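Local coordinates for protein probable thiamine pyrophosphokinase (Staphylococcus saprophyticus, PDB 3L8M) that probably transfers pyrophosphate from ATP to thiamine to make thiamine diphosphate, as a bacterial thiamine pyrophosphokinase, at residues A[54-57]-A[58-62]; A[32-35]-A[36-39]; A[83-87]-A[88-92]; A[13-16]-A[17-21]. One frame throughout, in Å; residues are numbered along the deposited sequence.

Contact 1. Residues A[54-57]-A[58-62]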
loop_
_atom_site.group_PDB
_atom_site.type_symbol
_atom_site.label_atom_id
_atom_site.label_comp_id
_atom_site.label_asym_id
_atom_site.label_seq_id
_atom_site.Cartn_x
_atom_site.Cartn_y
_atom_site.Cartn_z
ATOM N N ASP A 54 -9.485 26.396 14.312
ATOM C CA ASP A 54 -8.467 25.755 15.133
ATOM C C ASP A 54 -8.472 24.252 14.889
ATOM O O ASP A 54 -7.413 23.632 14.785
ATOM C CB ASP A 54 -8.716 26.036 16.617
ATOM C CG ASP A 54 -8.782 27.519 16.928
ATOM O OD1 ASP A 54 -7.852 28.255 16.532
ATOM O OD2 ASP A 54 -9.764 27.946 17.575
ATOM N N SER A 55 -9.666 23.671 14.796
ATOM C CA SER A 55 -9.806 22.236 14.555
ATOM C C SER A 55 -8.909 21.827 13.385
ATOM O O SER A 55 -8.205 20.819 13.450
ATOM C CB SER A 55 -11.262 21.890 14.221
ATOM O OG SER A 55 -12.156 22.421 15.182
ATOM N N GLU A 56 -8.945 22.628 12.322
ATOM C CA GLU A 56 -8.154 22.384 11.120
ATOM C C GLU A 56 -6.662 22.569 11.375
ATOM O O GLU A 56 -5.882 21.620 11.291
ATOM C CB GLU A 56 -8.591 23.338 10.002
ATOM C CG GLU A 56 -7.866 23.127 8.675
ATOM C CD GLU A 56 -8.194 24.208 7.656
ATOM O OE1 GLU A 56 -7.942 23.997 6.451
ATOM O OE2 GLU A 56 -8.697 25.276 8.061
ATOM N N ARG A 57 -6.273 23.801 11.679
ATOM C CA ARG A 57 -4.880 24.117 11.934
ATOM C C ARG A 57 -4.265 23.115 12.903
ATOM O O ARG A 57 -3.110 22.711 12.744
ATOM C CB ARG A 57 -4.764 25.534 12.483
ATOM C CG ARG A 57 -3.336 26.026 12.634
ATOM C CD ARG A 57 -3.314 27.509 12.951
ATOM N NE ARG A 57 -3.947 28.296 11.897
ATOM C CZ ARG A 57 -3.478 28.405 10.657
ATOM N NH1 ARG A 57 -2.362 27.778 10.306
ATOM N NH2 ARG A 57 -4.122 29.149 9.766
ATOM N N ASN A 58 -5.035 22.705 13.905
ATOM C CA ASN A 58 -4.551 21.731 14.880
ATOM C C ASN A 58 -4.202 20.438 14.153
ATOM O O ASN A 58 -3.153 19.828 14.402
ATOM C CB ASN A 58 -5.629 21.435 15.930
ATOM C CG ASN A 58 -5.341 20.168 16.723
ATOM O OD1 ASN A 58 -4.371 20.101 17.480
ATOM N ND2 ASN A 58 -6.183 19.153 16.545
ATOM N N PHE A 59 -5.108 20.039 13.262
ATOM C CA PHE A 59 -4.974 18.828 12.464
ATOM C C PHE A 59 -3.736 18.909 11.565
ATOM O O PHE A 59 -2.822 18.095 11.686
ATOM C CB PHE A 59 -6.250 18.628 11.633
ATOM C CG PHE A 59 -6.132 17.569 10.579
ATOM C CD1 PHE A 59 -5.812 16.260 10.920
ATOM C CD2 PHE A 59 -6.305 17.890 9.237
ATOM C CE1 PHE A 59 -5.664 15.285 9.937
ATOM C CE2 PHE A 59 -6.161 16.926 8.249
ATOM C CZ PHE A 59 -5.837 15.622 8.596
ATOM N N ILE A 60 -3.716 19.903 10.682
ATOM C CA ILE A 60 -2.605 20.127 9.760
ATOM C C ILE A 60 -1.266 20.328 10.476
ATOM O O ILE A 60 -0.247 19.773 10.070
ATOM C CB ILE A 60 -2.860 21.376 8.881
ATOM C CG1 ILE A 60 -4.146 21.195 8.071
ATOM C CG2 ILE A 60 -1.683 21.615 7.948
ATOM C CD1 ILE A 60 -4.503 22.399 7.207
ATOM N N GLN A 61 -1.274 21.128 11.538
ATOM C CA GLN A 61 -0.058 21.424 12.293
ATOM C C GLN A 61 0.244 20.417 13.400
ATOM O O GLN A 61 0.619 20.796 14.506
ATOM C CB GLN A 61 -0.151 22.841 12.877
ATOM C CG GLN A 61 1.041 23.302 13.727
ATOM C CD GLN A 61 2.348 23.400 12.953
ATOM O OE1 GLN A 61 3.220 22.534 13.061
ATOM N NE2 GLN A 61 2.490 24.464 12.167
ATOM N N GLN A 62 0.077 19.134 13.111
ATOM C CA GLN A 62 0.370 18.093 14.090
ATOM C C GLN A 62 0.570 16.755 13.394
ATOM O O GLN A 62 1.210 15.854 13.937
ATOM C CB GLN A 62 -0.754 17.958 15.112
ATOM C CG GLN A 62 -2.001 17.272 14.574
ATOM C CD GLN A 62 -2.967 16.858 15.672
ATOM O OE1 GLN A 62 -4.071 16.380 15.394
ATOM N NE2 GLN A 62 -2.554 17.031 16.928
#
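Four successive backbone bonds of the i to i+4 kind join residues 54-57 to 58-62: Asn58 N to Asp54 O, Phe59 N to Ser55 O, Ile60 N to Glu56 O and Gln61 N to Arg57 O. They are uneven in quality. The bond of Ile60 N to Glu56 O is 2.8 Å with an N-H...O angle of 158°, whereas that of Phe59 N to Ser55 O stretches to 3.2 Å at 147°. Among the side chains, Glu56 and Ile60 carry the contact. They lie one turn apart and run side by side in the same direction, with Ile60 CD1 3.7 Å from Glu56 CG and 3.9 Å from Glu56 OE1. The glutamate has CG anti to the backbone N (chi1 -177°) and stays extended beyond it, which lays CG and the carboxylate end alongside Ile60 CD1, while OE2 takes a hydrogen bond from Ile52 N ahead of the helix. One side chain therefore gives an apolar flank to Ile60 and an acceptor to the helix start. Asn58 CB passes 3.1 Å from Asp54 O. Phe59 keeps CB against Glu56 O while its ring extends beyond residues 54-57, and Glu56 and Phe59 pack on Leu33 and Glu37 of a second subunit. Successive i to i+4 bonds of this kind mark a short amphipathic alpha-helix, here helix 54-63, with one flank at a subunit interface.

Contact 2. Residues A[32-35]-A[36-39]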
loop_
_atom_site.group_PDB
_atom_site.type_symbol
_atom_site.label_atom_id
_atom_site.label_comp_id
_atom_site.label_asym_id
_atom_site.label_seq_id
_atom_site.Cartn_x
_atom_site.Cartn_y
_atom_site.Cartn_z
ATOM N N THR A 32 -0.204 22.535 -0.345
ATOM C CA THR A 32 -0.783 21.833 0.800
ATOM C C THR A 32 -2.317 21.791 0.762
ATOM O O THR A 32 -2.910 20.719 0.784
ATOM C CB THR A 32 -0.323 22.475 2.139
ATOM O OG1 THR A 32 1.109 22.509 2.186
ATOM C CG2 THR A 32 -0.834 21.682 3.324
ATOM N N LEU A 33 -2.958 22.953 0.704
ATOM C CA LEU A 33 -4.416 23.005 0.657
ATOM C C LEU A 33 -5.015 22.353 -0.597
ATOM O O LEU A 33 -6.097 21.769 -0.524
ATOM C CB LEU A 33 -4.899 24.458 0.766
ATOM C CG LEU A 33 -4.635 25.189 2.095
ATOM C CD1 LEU A 33 -5.200 24.358 3.244
ATOM C CD2 LEU A 33 -3.138 25.420 2.291
ATOM N N ILE A 34 -4.331 22.449 -1.741
ATOM C CA ILE A 34 -4.854 21.832 -2.964
ATOM C C ILE A 34 -4.867 20.305 -2.787
ATOM O O ILE A 34 -5.803 19.630 -3.224
ATOM C CB ILE A 34 -4.002 22.155 -4.238
ATOM C CG1 ILE A 34 -3.844 23.668 -4.449
ATOM C CG2 ILE A 34 -4.661 21.532 -5.460
ATOM C CD1 ILE A 34 -5.135 24.462 -4.399
ATOM N N LEU A 35 -3.828 19.757 -2.154
ATOM C CA LEU A 35 -3.769 18.306 -1.938
ATOM C C LEU A 35 -4.953 17.831 -1.104
ATOM O O LEU A 35 -5.706 16.946 -1.518
ATOM C CB LEU A 35 -2.456 17.904 -1.247
ATOM C CG LEU A 35 -1.240 17.962 -2.174
ATOM C CD1 LEU A 35 0.039 17.683 -1.423
ATOM C CD2 LEU A 35 -1.430 16.944 -3.273
ATOM N N LEU A 36 -5.104 18.440 0.069
ATOM C CA LEU A 36 -6.173 18.125 1.000
ATOM C C LEU A 36 -7.553 18.268 0.365
ATOM O O LEU A 36 -8.416 17.393 0.531
ATOM C CB LEU A 36 -6.057 19.036 2.223
ATOM C CG LEU A 36 -4.780 18.833 3.053
ATOM C CD1 LEU A 36 -4.618 19.974 4.051
ATOM C CD2 LEU A 36 -4.849 17.486 3.774
ATOM N N GLU A 37 -7.761 19.365 -0.361
ATOM C CA GLU A 37 -9.045 19.629 -1.025
ATOM C C GLU A 37 -9.430 18.513 -1.982
ATOM O O GLU A 37 -10.613 18.237 -2.193
ATOM C CB GLU A 37 -8.987 20.961 -1.775
ATOM C CG GLU A 37 -9.434 22.140 -0.934
ATOM C CD GLU A 37 -8.831 23.453 -1.383
ATOM O OE1 GLU A 37 -8.866 23.766 -2.594
ATOM O OE2 GLU A 37 -8.321 24.180 -0.507
ATOM N N SER A 38 -8.415 17.883 -2.561
ATOM C CA SER A 38 -8.589 16.768 -3.485
ATOM C C SER A 38 -8.693 15.470 -2.685
ATOM O O SER A 38 -8.720 14.382 -3.253
ATOM C CB SER A 38 -7.392 16.678 -4.432
ATOM O OG SER A 38 -7.237 17.888 -5.153
ATOM N N GLY A 39 -8.729 15.594 -1.363
ATOM C CA GLY A 39 -8.844 14.421 -0.511
ATOM C C GLY A 39 -7.574 13.607 -0.421
ATOM O O GLY A 39 -7.620 12.398 -0.213
#
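Leu36 reaches back one turn to Thr32, and the two belong to the closing turns of helix 30-37, which ends in a Schellman motif and forms the helix of a beta-alpha-beta unit between strands 24-28 and 44-46. The bond from Leu36 N to Thr32 O, 3.2 Å long, is almost straight at 177° and lies in the carbonyl plane. Leu36 CG sits 3.5 Å from the same oxygen, and its CD1 comes within 4.2 Å of Thr32 CG2, with Leu33 CD1 a little further off. Both Leu35 and Leu36 touch Pro42, but Leu35 also packs its branches on Leu17 of helix 16-19 and Leu6 of strand 2-6, whereas Leu36 adds Leu36 of a second subunit. Glu37 follows Leu33: its backbone N donates to Leu33 O at 2.9 Å, and its side chain, extended beyond CG, runs back over Leu33, with OE2 3.7 Å from Leu33 CB. At the end of the helix Gly39, with a positive phi of 74°, completes the Schellman closure through Gly39 N to Leu36 O and Ile40 N to Leu35 O. Ser38, with OG beside its own backbone N (chi1 -58°), grips Ile34 O twice: Ser38 N and Ser38 OG approach that oxygen from opposite faces of the carbonyl plane, the hydroxyl at 3.0 Å.

Contact 3. Residues A[83-87]-A[88-92]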
loop_
_atom_site.group_PDB
_atom_site.type_symbol
_atom_site.label_atom_id
_atom_site.label_comp_id
_atom_site.label_asym_id
_atom_site.label_seq_id
_atom_site.Cartn_x
_atom_site.Cartn_y
_atom_site.Cartn_z
ATOM N N ASP A 83 15.015 18.989 0.718
ATOM C CA ASP A 83 15.949 18.460 1.692
ATOM C C ASP A 83 15.214 17.509 2.643
ATOM O O ASP A 83 15.697 16.413 2.939
ATOM C CB ASP A 83 16.585 19.622 2.457
ATOM C CG ASP A 83 17.334 19.172 3.687
ATOM O OD1 ASP A 83 18.302 18.391 3.553
ATOM O OD2 ASP A 83 16.946 19.609 4.792
ATOM N N GLN A 84 14.038 17.927 3.105
ATOM C CA GLN A 84 13.245 17.108 4.008
ATOM C C GLN A 84 12.797 15.802 3.377
ATOM O O GLN A 84 12.562 14.826 4.090
ATOM C CB GLN A 84 12.021 17.879 4.500
ATOM C CG GLN A 84 12.336 18.894 5.569
ATOM C CD GLN A 84 13.006 18.266 6.771
ATOM O OE1 GLN A 84 12.554 17.238 7.285
ATOM N NE2 GLN A 84 14.087 18.888 7.239
ATOM N N ALA A 85 12.657 15.786 2.051
ATOM C CA ALA A 85 12.251 14.558 1.367
ATOM C C ALA A 85 13.470 13.652 1.249
ATOM O O ALA A 85 13.369 12.434 1.417
ATOM C CB ALA A 85 11.683 14.855 -0.022
ATOM N N VAL A 86 14.619 14.253 0.954
ATOM C CA VAL A 86 15.859 13.497 0.820
ATOM C C VAL A 86 16.250 12.895 2.172
ATOM O O VAL A 86 16.834 11.823 2.230
ATOM C CB VAL A 86 17.018 14.391 0.259
ATOM C CG1 VAL A 86 18.356 13.663 0.363
ATOM C CG2 VAL A 86 16.758 14.711 -1.212
ATOM N N LYS A 87 15.913 13.580 3.261
ATOM C CA LYS A 87 16.227 13.073 4.592
ATOM C C LYS A 87 15.428 11.814 4.936
ATOM O O LYS A 87 15.889 10.970 5.709
ATOM C CB LYS A 87 15.952 14.141 5.656
ATOM C CG LYS A 87 17.063 15.144 5.842
ATOM C CD LYS A 87 16.785 16.061 7.029
ATOM C CE LYS A 87 17.998 16.918 7.340
ATOM N NZ LYS A 87 19.159 16.045 7.673
ATOM N N ARG A 88 14.227 11.700 4.373
ATOM C CA ARG A 88 13.363 10.547 4.630
ATOM C C ARG A 88 13.619 9.388 3.657
ATOM O O ARG A 88 12.917 8.376 3.679
ATOM C CB ARG A 88 11.889 10.978 4.572
ATOM C CG ARG A 88 11.467 11.925 5.715
ATOM C CD ARG A 88 10.115 12.597 5.441
ATOM N NE ARG A 88 9.583 13.317 6.598
ATOM C CZ ARG A 88 10.160 14.371 7.175
ATOM N NH1 ARG A 88 11.305 14.848 6.709
ATOM N NH2 ARG A 88 9.588 14.961 8.221
ATOM N N GLY A 89 14.617 9.536 2.794
ATOM C CA GLY A 89 14.934 8.461 1.867
ATOM C C GLY A 89 14.273 8.501 0.499
ATOM O O GLY A 89 14.334 7.525 -0.245
ATOM N N TYR A 90 13.638 9.614 0.157
ATOM C CA TYR A 90 13.007 9.735 -1.156
ATOM C C TYR A 90 14.126 9.975 -2.172
ATOM O O TYR A 90 14.897 10.924 -2.039
ATOM C CB TYR A 90 12.012 10.905 -1.150
ATOM C CG TYR A 90 10.713 10.610 -0.408
ATOM C CD1 TYR A 90 9.738 9.797 -0.974
ATOM C CD2 TYR A 90 10.465 11.148 0.857
ATOM C CE1 TYR A 90 8.544 9.525 -0.308
ATOM C CE2 TYR A 90 9.273 10.876 1.540
ATOM C CZ TYR A 90 8.318 10.065 0.945
ATOM O OH TYR A 90 7.144 9.786 1.605
ATOM N N ARG A 91 14.222 9.113 -3.178
ATOM C CA ARG A 91 15.280 9.227 -4.180
ATOM C C ARG A 91 14.857 9.878 -5.493
ATOM O O ARG A 91 15.675 10.491 -6.177
ATOM C CB ARG A 91 15.860 7.848 -4.486
ATOM C CG ARG A 91 17.186 7.904 -5.212
ATOM C CD ARG A 91 18.344 7.587 -4.276
ATOM N NE ARG A 91 18.490 6.149 -4.058
ATOM C CZ ARG A 91 18.761 5.272 -5.022
ATOM N NH1 ARG A 91 18.914 5.686 -6.273
ATOM N NH2 ARG A 91 18.888 3.980 -4.739
ATOM N N ASN A 92 13.590 9.709 -5.859
ATOM C CA ASN A 92 13.061 10.289 -7.087
ATOM C C ASN A 92 12.055 11.335 -6.659
ATOM O O ASN A 92 11.059 11.003 -6.023
ATOM C CB ASN A 92 12.374 9.219 -7.940
ATOM C CG ASN A 92 13.342 8.160 -8.438
ATOM O OD1 ASN A 92 14.306 8.463 -9.145
ATOM N ND2 ASN A 92 13.091 6.911 -8.067
HETATM O O HOH W 1 17.085 10.416 -0.006
#
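Arg88 NH1 is held by two acceptors of Gln84, the side-chain OE1 at 2.8 Å and the backbone O at 2.9 Å. The bond to OE1 is the straighter, 158° at the hydrogen, and OE1 lies in the guanidinium plane, at its edge; the backbone oxygen is tilted out of that plane. The amide and guanidinium planes stand 75° apart. Gln84 is bent at chi2, which curls OE1 round to meet an arginine extended as far as NE. Both groups have further bonds on a third subunit: Arg88 NH2 donates to Arg88 O there, and Gln84 NE2 to Lys87 O. A bound sodium ion lies about 4 Å from the Arg88 side chain. Further along, the Tyr90 ring has the Ala85 carbonyl at its edge, and Tyr90 CD2 is also 4.0 Å from Ala85 CB. The backbone turn positions these groups. Tyr90 N donates to Ala85 O at 3.1 Å and Gly89 N to Val86 O at 3.2 Å; these two bonds together form a Schellman motif in which Gly89 has a phi of 92°. A water donates to both Val86 O and Tyr90 O. Around the end of helix 77-87, Val86 packs on Tyr118 of helix 116-119, Arg88 makes a cation-pi contact with Phe44 of strand 44-46, and Tyr90 stands edge-to-face with His24, as the chain enters strand 92-96 between strands 2-6 and 124-128.

Contact 4. Residues A[13-16]-A[17-21]; sequences PKHI and LVEHK
The tighter part of this contact is where Ile16 meets Leu17 and His20, on the buried flank of a short, weakly bonded helix at about residues 17-19. Ile16 CD1 lies 3.7 Å from both ND1 and CE1 of His20, the two side chains crossing at a slant, and His20 ND1 is buried there without a polar partner in the model. The CG1 branch of Ile16 stands anti to the backbone N (chi1 -167°), which carries CD1 to the imidazole and puts CG2 4.1 Å from Leu17 CD2. Trp25 of strand 24-28 touches both Ile16 and Leu17; Tyr96 packs on Ile16, while Leu17 also meets Ile34 and Leu35 of helix 30-37. On the side of His15 and Glu19 the backbone is firmly bonded and only the side chains, both partly exposed, are loosely matched. Glu19 N makes a nearly straight bond to His15 O, 2.9 Å at 173°, and a weak one runs from Val18 N to the same oxygen. A type II turn from Pro13 to Ile16, closed by Ile16 N to Pro13 O at 3.2 Å, delivers His15 to this position with positive phi. The side chains of His15 and Glu19 only approach each other: Glu19 OE2 is 3.7 Å from His15 CB and 4.1 Å from His15 ND1, near the ring plane at its edge, with ring and carboxylate turned 61° apart. Glu19 OE1 forms a salt bridge with Arg91 of a fifth subunit. The chemistry thus divides by flank: apolar contact binds the helix to its own fold, whereas the carboxylate is committed to another chain, and any attraction to His15, whose charge is unknown, would be modest.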
loop_
_atom_site.group_PDB
_atom_site.type_symbol
_atom_site.label_atom_id
_atom_site.label_comp_id
_atom_site.label_asym_id
_atom_site.label_seq_id
_atom_site.Cartn_x
_atom_site.Cartn_y
_atom_site.Cartn_z
ATOM N N PRO A 13 -0.053 19.329 -14.895
ATOM C CA PRO A 13 -0.513 18.402 -15.934
ATOM C C PRO A 13 -1.947 18.044 -15.546
ATOM O O PRO A 13 -2.237 17.802 -14.368
ATOM C CB PRO A 13 0.454 17.229 -15.793
ATOM C CG PRO A 13 1.742 17.913 -15.353
ATOM C CD PRO A 13 1.233 18.894 -14.317
ATOM N N LYS A 14 -2.857 18.039 -16.514
ATOM C CA LYS A 14 -4.249 17.734 -16.202
ATOM C C LYS A 14 -4.420 16.354 -15.552
ATOM O O LYS A 14 -3.774 15.378 -15.947
ATOM C CB LYS A 14 -5.108 17.837 -17.472
ATOM C CG LYS A 14 -4.712 16.890 -18.597
ATOM C CD LYS A 14 -5.654 17.056 -19.779
ATOM C CE LYS A 14 -5.313 16.098 -20.907
ATOM N NZ LYS A 14 -6.224 16.300 -22.073
ATOM N N HIS A 15 -5.279 16.290 -14.539
ATOM C CA HIS A 15 -5.559 15.043 -13.832
ATOM C C HIS A 15 -4.393 14.485 -13.013
ATOM O O HIS A 15 -4.486 13.362 -12.524
ATOM C CB HIS A 15 -6.011 13.977 -14.836
ATOM C CG HIS A 15 -7.078 14.454 -15.769
ATOM N ND1 HIS A 15 -7.164 14.034 -17.081
ATOM C CD2 HIS A 15 -8.087 15.338 -15.590
ATOM C CE1 HIS A 15 -8.178 14.644 -17.669
ATOM N NE2 HIS A 15 -8.755 15.440 -16.786
ATOM N N ILE A 16 -3.314 15.250 -12.853
ATOM C CA ILE A 16 -2.163 14.760 -12.097
ATOM C C ILE A 16 -2.529 14.319 -10.671
ATOM O O ILE A 16 -1.881 13.447 -10.117
ATOM C CB ILE A 16 -1.017 15.828 -12.033
ATOM C CG1 ILE A 16 0.272 15.185 -11.528
ATOM C CG2 ILE A 16 -1.392 16.973 -11.088
ATOM C CD1 ILE A 16 0.911 14.251 -12.507
ATOM N N LEU A 17 -3.567 14.893 -10.078
ATOM C CA LEU A 17 -3.933 14.498 -8.720
ATOM C C LEU A 17 -4.763 13.217 -8.639
ATOM O O LEU A 17 -4.651 12.470 -7.667
ATOM C CB LEU A 17 -4.655 15.638 -7.987
ATOM C CG LEU A 17 -3.796 16.872 -7.712
ATOM C CD1 LEU A 17 -4.494 17.762 -6.686
ATOM C CD2 LEU A 17 -2.418 16.445 -7.198
ATOM N N VAL A 18 -5.591 12.965 -9.648
ATOM C CA VAL A 18 -6.402 11.740 -9.682
ATOM C C VAL A 18 -5.540 10.552 -10.122
ATOM O O VAL A 18 -5.574 9.483 -9.516
ATOM C CB VAL A 18 -7.596 11.856 -10.686
ATOM C CG1 VAL A 18 -8.388 10.537 -10.729
ATOM C CG2 VAL A 18 -8.505 13.003 -10.282
ATOM N N GLU A 19 -4.742 10.760 -11.163
ATOM C CA GLU A 19 -3.910 9.694 -11.716
ATOM C C GLU A 19 -2.803 9.158 -10.809
ATOM O O GLU A 19 -2.345 8.031 -10.986
ATOM C CB GLU A 19 -3.301 10.149 -13.041
ATOM C CG GLU A 19 -4.302 10.740 -14.007
ATOM C CD GLU A 19 -3.668 11.129 -15.333
ATOM O OE1 GLU A 19 -2.478 11.513 -15.339
ATOM O OE2 GLU A 19 -4.365 11.063 -16.364
ATOM N N HIS A 20 -2.359 9.974 -9.859
ATOM C CA HIS A 20 -1.308 9.564 -8.922
ATOM C C HIS A 20 -1.768 9.755 -7.479
ATOM O O HIS A 20 -0.956 9.985 -6.590
ATOM C CB HIS A 20 -0.035 10.385 -9.151
ATOM C CG HIS A 20 0.545 10.242 -10.522
ATOM N ND1 HIS A 20 1.599 11.011 -10.962
ATOM C CD2 HIS A 20 0.213 9.432 -11.554
ATOM C CE1 HIS A 20 1.890 10.685 -12.208
ATOM N NE2 HIS A 20 1.063 9.729 -12.591
ATOM N N LYS A 21 -3.075 9.661 -7.263
ATOM C CA LYS A 21 -3.669 9.836 -5.937
ATOM C C LYS A 21 -3.086 8.956 -4.826
ATOM O O LYS A 21 -3.150 9.322 -3.655
ATOM C CB LYS A 21 -5.180 9.602 -6.011
ATOM C CG LYS A 21 -5.864 9.623 -4.661
ATOM C CD LYS A 21 -7.359 9.367 -4.759
ATOM C CE LYS A 21 -7.951 9.168 -3.363
ATOM N NZ LYS A 21 -7.586 10.287 -2.426
#

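Along the chain the order is contact 4, contact 2, contact 1, contact 3, and each lies in or at an end of a helix (16-19, 30-37, 54-63 and 77-87), with a turn leading into contact 4 and a loop closing contact 3. Contact 2 is the hub: its centre is 12 Å from contact 4 and 14 Å from contact 1, and it touches both, Leu17 CD1 lying 4.0 Å from Ile34 CG2 and Leu36 CD1 4.0 Å from Ile60 CD1. Contact 3 stands apart, its centre 21 to 24 Å from the others. Contacts 2 and 4 join helices beside strands 2-6 and 24-28, whereas contact 1 lies far from the chain's centre; all four reach other subunits.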